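Local coordinates for Ras-interacting protein 1 (Homo sapiens, PDB 5KHO) that regulates GTPase signalling, cell architecture and adhesion in endothelial cells as blood vessels form, seen here as its Ras-associating domain, at residues T42-V47 against C69-A74; E95-L100 against E124-E129. One frame throughout, in Å; residues are numbered along the deposited sequence.

How the interactions relate
Both interactions lie within the Ras-associating domain, and their centres are about 11 Å apart. They meet at strand 73-80. Interaction 1 sets the start of helix 43-54 against the beginning of this strand and the residues before it. Interaction 2 joins the strands that flank it, 96-99 and 120-127, and reaches the start of helix 128-136. Two probable backbone hydrogen bonds tie the contacts together: Ala74 N lies 2.7 Å from Arg126 O, and Arg128 N lies 2.7 Å from Ala72 O. Arg128 also packs by its NH2 on Phe73 O. A glycerol, probably from the crystallisation liquor, lies about 6 Å from the side chain of Leu100.

Interaction 1 of 2, residues T42-V47 against C69-A74; sequences TARELV and CVDAFA
Helix 43-54 of the Ras-associating domain meets the residues leading into strand 73-80 through Arg44 and Val47, which touch Val70, Asp71 and Phe73. Arg44 and Asp71, both exposed, form a salt bridge. Arg44 NH2 donates to Asp71 OD1 at 2.7 Å with a nearly straight bond (162°). Asp71 OD1 lies close to the guanidinium plane and accepts the bond with its syn lone pair, the one on the side of OD2. Two weak bonds, Arg44 NE to Asp71 OD1 and NH2 to OD2, add to the grip. The guanidinium and carboxylate planes are 39° apart, so the pairing is not flat.

In this ubiquitin-like fold the helix packs against a mixed sheet, and the apolar part of the contact lies on the sheet side of the salt bridge. Val70 CG1, anti to its backbone N (chi1 172°), meets two partners. Val70 CG1 lies 3.8 Å from Arg44 CG and 3.8 Å from Val47 CG1. Val47 CG1 further approaches Phe73 CB at 4.0 Å. The rest of the Phe73 side chain turns from Val47 and touches Leu51 of the helix and Leu56. A capping box at the helix start, formed by Thr42 and Glu45, stands apart from the 69-74 segment: Glu45 N donates to Thr42 OG1 at 3.3 Å, and Thr42 N to Glu45 OE1 at 3.2 Å, from above the carboxylate plane. Val47 and Leu46 both continue onto Leu75 of the strand.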
loop_
_atom_site.group_PDB
_atom_site.type_symbol
_atom_site.label_atom_id
_atom_site.label_comp_id
_atom_site.label_asym_id
_atom_site.label_seq_id
_atom_site.Cartn_x
_atom_site.Cartn_y
_atom_site.Cartn_z
ATOM N N THR B 42 0.222 -13.565 -13.095
ATOM C CA THR B 42 1.509 -12.882 -12.854
ATOM C C THR B 42 1.559 -11.544 -13.580
ATOM O O THR B 42 0.800 -11.323 -14.524
ATOM C CB THR B 42 2.732 -13.719 -13.304
ATOM O OG1 THR B 42 2.742 -13.832 -14.731
ATOM C CG2 THR B 42 2.749 -15.116 -12.664
ATOM N N ALA B 43 2.451 -10.659 -13.131
ATOM C CA ALA B 43 2.670 -9.354 -13.766
ATOM C C ALA B 43 3.047 -9.470 -15.249
ATOM O O ALA B 43 2.513 -8.727 -16.070
ATOM C CB ALA B 43 3.724 -8.568 -13.012
ATOM N N ARG B 44 3.943 -10.410 -15.584
ATOM C CA ARG B 44 4.416 -10.595 -16.969
ATOM C C ARG B 44 3.290 -11.062 -17.898
ATOM O O ARG B 44 3.183 -10.590 -19.039
ATOM C CB ARG B 44 5.616 -11.550 -17.043
ATOM C CG ARG B 44 6.588 -11.229 -18.177
ATOM C CD ARG B 44 7.139 -12.483 -18.834
ATOM N NE ARG B 44 8.179 -12.187 -19.824
ATOM C CZ ARG B 44 8.541 -12.999 -20.821
ATOM N NH1 ARG B 44 7.948 -14.175 -20.997
ATOM N NH2 ARG B 44 9.504 -12.631 -21.661
ATOM N N GLU B 45 2.455 -11.972 -17.395
ATOM C CA GLU B 45 1.233 -12.379 -18.079
ATOM C C GLU B 45 0.337 -11.186 -18.403
ATOM O O GLU B 45 -0.202 -11.101 -19.508
ATOM C CB GLU B 45 0.452 -13.390 -17.244
ATOM C CG GLU B 45 0.916 -14.829 -17.394
ATOM C CD GLU B 45 0.304 -15.762 -16.361
ATOM O OE1 GLU B 45 -0.633 -15.352 -15.634
ATOM O OE2 GLU B 45 0.765 -16.920 -16.274
ATOM N N LEU B 46 0.191 -10.266 -17.452
ATOM C CA LEU B 46 -0.678 -9.109 -17.652
ATOM C C LEU B 46 -0.064 -8.028 -18.538
ATOM O O LEU B 46 -0.798 -7.333 -19.235
ATOM C CB LEU B 46 -1.184 -8.534 -16.322
ATOM C CG LEU B 46 -2.000 -9.439 -15.387
ATOM C CD1 LEU B 46 -2.563 -8.576 -14.277
ATOM C CD2 LEU B 46 -3.130 -10.207 -16.070
ATOM N N VAL B 47 1.266 -7.900 -18.521
ATOM C CA VAL B 47 1.977 -6.991 -19.435
ATOM C C VAL B 47 1.742 -7.452 -20.878
ATOM O O VAL B 47 1.417 -6.636 -21.757
ATOM C CB VAL B 47 3.488 -6.853 -19.089
ATOM C CG1 VAL B 47 4.245 -6.075 -20.155
ATOM C CG2 VAL B 47 3.675 -6.147 -17.754
ATOM N N CYS B 69 8.564 -8.281 -26.984
ATOM C CA CYS B 69 8.476 -6.827 -26.731
ATOM C C CYS B 69 7.928 -6.527 -25.322
ATOM O O CYS B 69 7.806 -5.363 -24.923
ATOM C CB CYS B 69 7.609 -6.143 -27.800
ATOM N N VAL B 70 7.607 -7.603 -24.598
ATOM C CA VAL B 70 7.105 -7.594 -23.226
ATOM C C VAL B 70 8.178 -7.082 -22.267
ATOM O O VAL B 70 7.902 -6.232 -21.417
ATOM C CB VAL B 70 6.646 -9.021 -22.813
ATOM C CG1 VAL B 70 6.295 -9.111 -21.328
ATOM C CG2 VAL B 70 5.469 -9.479 -23.667
ATOM N N ASP B 71 9.398 -7.590 -22.428
ATOM C CA ASP B 71 10.522 -7.276 -21.537
ATOM C C ASP B 71 10.950 -5.798 -21.554
ATOM O O ASP B 71 11.712 -5.357 -20.683
ATOM C CB ASP B 71 11.714 -8.201 -21.835
ATOM C CG ASP B 71 11.371 -9.687 -21.682
ATOM O OD1 ASP B 71 10.236 -10.025 -21.273
ATOM O OD2 ASP B 71 12.249 -10.524 -21.978
ATOM N N ALA B 72 10.450 -5.047 -22.534
ATOM C CA ALA B 72 10.690 -3.609 -22.632
ATOM C C ALA B 72 9.652 -2.782 -21.871
ATOM O O ALA B 72 9.847 -1.577 -21.662
ATOM C CB ALA B 72 10.729 -3.188 -24.090
ATOM N N PHE B 73 8.555 -3.437 -21.476
ATOM C CA PHE B 73 7.455 -2.790 -20.747
ATOM C C PHE B 73 7.263 -3.295 -19.314
ATOM O O PHE B 73 7.615 -4.436 -18.985
ATOM C CB PHE B 73 6.150 -2.895 -21.532
ATOM C CG PHE B 73 6.099 -2.006 -22.736
ATOM C CD1 PHE B 73 5.682 -0.680 -22.622
ATOM C CD2 PHE B 73 6.472 -2.488 -23.991
ATOM C CE1 PHE B 73 5.639 0.146 -23.737
ATOM C CE2 PHE B 73 6.426 -1.665 -25.109
ATOM C CZ PHE B 73 6.014 -0.348 -24.982
ATOM N N ALA B 74 6.674 -2.430 -18.488
ATOM C CA ALA B 74 6.570 -2.626 -17.043
ATOM C C ALA B 74 5.159 -2.384 -16.516
ATOM O O ALA B 74 4.478 -1.443 -16.927
ATOM C CB ALA B 74 7.551 -1.705 -16.333
#

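Interaction 2 of 2, residues E95-L100 against E124-E129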
loop_
_atom_site.group_PDB
_atom_site.type_symbol
_atom_site.label_atom_id
_atom_site.label_comp_id
_atom_site.label_asym_id
_atom_site.label_seq_id
_atom_site.Cartn_x
_atom_site.Cartn_y
_atom_site.Cartn_z
ATOM N N GLU B 95 2.854 10.749 -8.575
ATOM C CA GLU B 95 3.937 11.293 -7.728
ATOM C C GLU B 95 5.056 10.289 -7.371
ATOM O O GLU B 95 6.203 10.684 -7.162
ATOM C CB GLU B 95 3.359 11.922 -6.454
ATOM N N HIS B 96 4.706 9.008 -7.284
ATOM C CA HIS B 96 5.666 7.920 -7.090
ATOM C C HIS B 96 5.092 6.680 -7.745
ATOM O O HIS B 96 3.878 6.539 -7.843
ATOM C CB HIS B 96 5.931 7.666 -5.594
ATOM C CG HIS B 96 6.872 6.527 -5.322
ATOM N ND1 HIS B 96 8.219 6.581 -5.619
ATOM C CD2 HIS B 96 6.657 5.301 -4.787
ATOM C CE1 HIS B 96 8.789 5.435 -5.287
ATOM N NE2 HIS B 96 7.864 4.642 -4.777
ATOM N N LEU B 97 5.963 5.793 -8.213
ATOM C CA LEU B 97 5.526 4.492 -8.720
ATOM C C LEU B 97 6.463 3.359 -8.313
ATOM O O LEU B 97 7.566 3.597 -7.831
ATOM C CB LEU B 97 5.319 4.529 -10.246
ATOM C CG LEU B 97 6.473 4.771 -11.225
ATOM C CD1 LEU B 97 7.352 3.537 -11.408
ATOM C CD2 LEU B 97 5.883 5.181 -12.560
ATOM N N ARG B 98 6.012 2.130 -8.534
ATOM C CA ARG B 98 6.806 0.947 -8.260
ATOM C C ARG B 98 6.616 -0.046 -9.387
ATOM O O ARG B 98 5.485 -0.334 -9.771
ATOM C CB ARG B 98 6.360 0.332 -6.945
ATOM C CG ARG B 98 7.197 -0.831 -6.487
ATOM C CD ARG B 98 6.580 -1.451 -5.248
ATOM N NE ARG B 98 6.648 -2.901 -5.356
ATOM C CZ ARG B 98 5.620 -3.683 -5.645
ATOM N NH1 ARG B 98 4.415 -3.175 -5.820
ATOM N NH2 ARG B 98 5.798 -4.983 -5.742
ATOM N N VAL B 99 7.722 -0.569 -9.913
ATOM C CA VAL B 99 7.664 -1.579 -10.966
ATOM C C VAL B 99 7.523 -2.939 -10.316
ATOM O O VAL B 99 8.419 -3.386 -9.604
ATOM C CB VAL B 99 8.918 -1.550 -11.870
ATOM C CG1 VAL B 99 8.851 -2.637 -12.942
ATOM C CG2 VAL B 99 9.079 -0.175 -12.505
ATOM N N LEU B 100 6.391 -3.582 -10.556
ATOM C CA LEU B 100 6.195 -4.967 -10.143
ATOM C C LEU B 100 7.228 -5.868 -10.805
ATOM O O LEU B 100 7.549 -5.684 -11.984
ATOM C CB LEU B 100 4.783 -5.441 -10.513
ATOM C CG LEU B 100 3.605 -5.165 -9.557
ATOM C CD1 LEU B 100 3.357 -3.681 -9.313
ATOM C CD2 LEU B 100 2.332 -5.841 -10.061
ATOM N N GLU B 124 -0.382 1.262 -13.974
ATOM C CA GLU B 124 0.062 1.893 -15.221
ATOM C C GLU B 124 0.895 0.940 -16.089
ATOM O O GLU B 124 1.634 0.090 -15.568
ATOM C CB GLU B 124 0.828 3.191 -14.934
ATOM C CG GLU B 124 -0.056 4.357 -14.480
ATOM C CD GLU B 124 0.707 5.655 -14.183
ATOM O OE1 GLU B 124 1.933 5.624 -13.923
ATOM O OE2 GLU B 124 0.065 6.728 -14.193
ATOM N N LEU B 125 0.742 1.065 -17.409
ATOM C CA LEU B 125 1.614 0.367 -18.343
ATOM C C LEU B 125 2.629 1.355 -18.881
ATOM O O LEU B 125 2.258 2.354 -19.505
ATOM C CB LEU B 125 0.826 -0.225 -19.501
ATOM C CG LEU B 125 1.216 -1.585 -20.093
ATOM C CD1 LEU B 125 1.040 -1.520 -21.603
ATOM C CD2 LEU B 125 2.611 -2.078 -19.731
ATOM N N ARG B 126 3.905 1.088 -18.624
ATOM C CA ARG B 126 4.980 1.994 -19.030
ATOM C C ARG B 126 6.162 1.278 -19.670
ATOM O O ARG B 126 6.388 0.084 -19.420
ATOM C CB ARG B 126 5.471 2.810 -17.833
ATOM C CG ARG B 126 4.555 3.951 -17.419
ATOM C CD ARG B 126 5.188 4.702 -16.269
ATOM N NE ARG B 126 4.261 5.631 -15.636
ATOM C CZ ARG B 126 4.082 6.893 -16.011
ATOM N NH1 ARG B 126 4.756 7.401 -17.041
ATOM N NH2 ARG B 126 3.214 7.648 -15.352
ATOM N N GLY B 127 6.913 2.008 -20.498
ATOM C CA GLY B 127 8.230 1.554 -20.920
ATOM C C GLY B 127 9.076 1.314 -19.680
ATOM O O GLY B 127 9.107 2.162 -18.777
ATOM N N ARG B 128 9.734 0.152 -19.628
ATOM C CA ARG B 128 10.541 -0.263 -18.473
ATOM C C ARG B 128 11.603 0.756 -18.040
ATOM O O ARG B 128 11.769 0.983 -16.847
ATOM C CB ARG B 128 11.174 -1.631 -18.714
ATOM C CG ARG B 128 11.588 -2.344 -17.442
ATOM C CD ARG B 128 11.686 -3.836 -17.698
ATOM N NE ARG B 128 11.427 -4.611 -16.487
ATOM C CZ ARG B 128 10.247 -5.126 -16.155
ATOM N NH1 ARG B 128 10.121 -5.822 -15.032
ATOM N NH2 ARG B 128 9.191 -4.954 -16.938
ATOM N N GLU B 129 12.304 1.367 -18.997
ATOM C CA GLU B 129 13.277 2.423 -18.679
ATOM C C GLU B 129 12.697 3.740 -18.106
ATOM O O GLU B 129 13.215 4.261 -17.117
ATOM C CB GLU B 129 14.240 2.670 -19.841
ATOM C CG GLU B 129 15.406 1.696 -19.844
ATOM C CD GLU B 129 15.965 1.405 -18.450
ATOM O OE1 GLU B 129 16.286 2.355 -17.687
ATOM O OE2 GLU B 129 16.085 0.206 -18.122
#
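Glu124 and Arg126 form a charged pair on which Leu97 of strand 96-99 rests. Glu124 OE1 comes within 4.2 Å of Leu97 CD2. Arg126 grips Glu124 OE1 side-on, with NH2 at 2.8 Å and NE at 2.9 Å. OE1 lies near the guanidinium plane, but both nitrogens reach it from one face of the carboxylate plane. The other oxygen, OE2, pairs with Arg122.

Arg126 follows, with its chain extended from CG to NE. The Leu97 side chain crosses it obliquely. Leu97 CD2 sits 3.5 Å from Arg126 NE and 3.8 Å from its CD. Beyond this pair, NH1 forms a salt bridge with Glu130. An alanine at Arg126 would probably leave Glu124 OE1 without these two donors and Glu130 without this partner, and would open a gap beside Leu97 CD2.

Gly127 stands at the N-cap position of helix 128-136. The Arg128 side chain, with CG anti to the backbone N (chi1 -159°), brings its guanidinium beside Val99. Val99 CG1 lies over one face of the guanidinium, offset toward the rim, 4.0 Å from Arg128 NH1. No hydrogen bond crosses between the two segments.

Strands 96-99 and 120-127 are not neighbours in the sheet. Strand 73-80 runs between them, antiparallel to each and hydrogen-bonded to both. Helix 128-136 packs on strand 96-99, outermost in the sheet within this chain, with Leu134 touching Leu97 and Ala131 and Glu135 touching Val99.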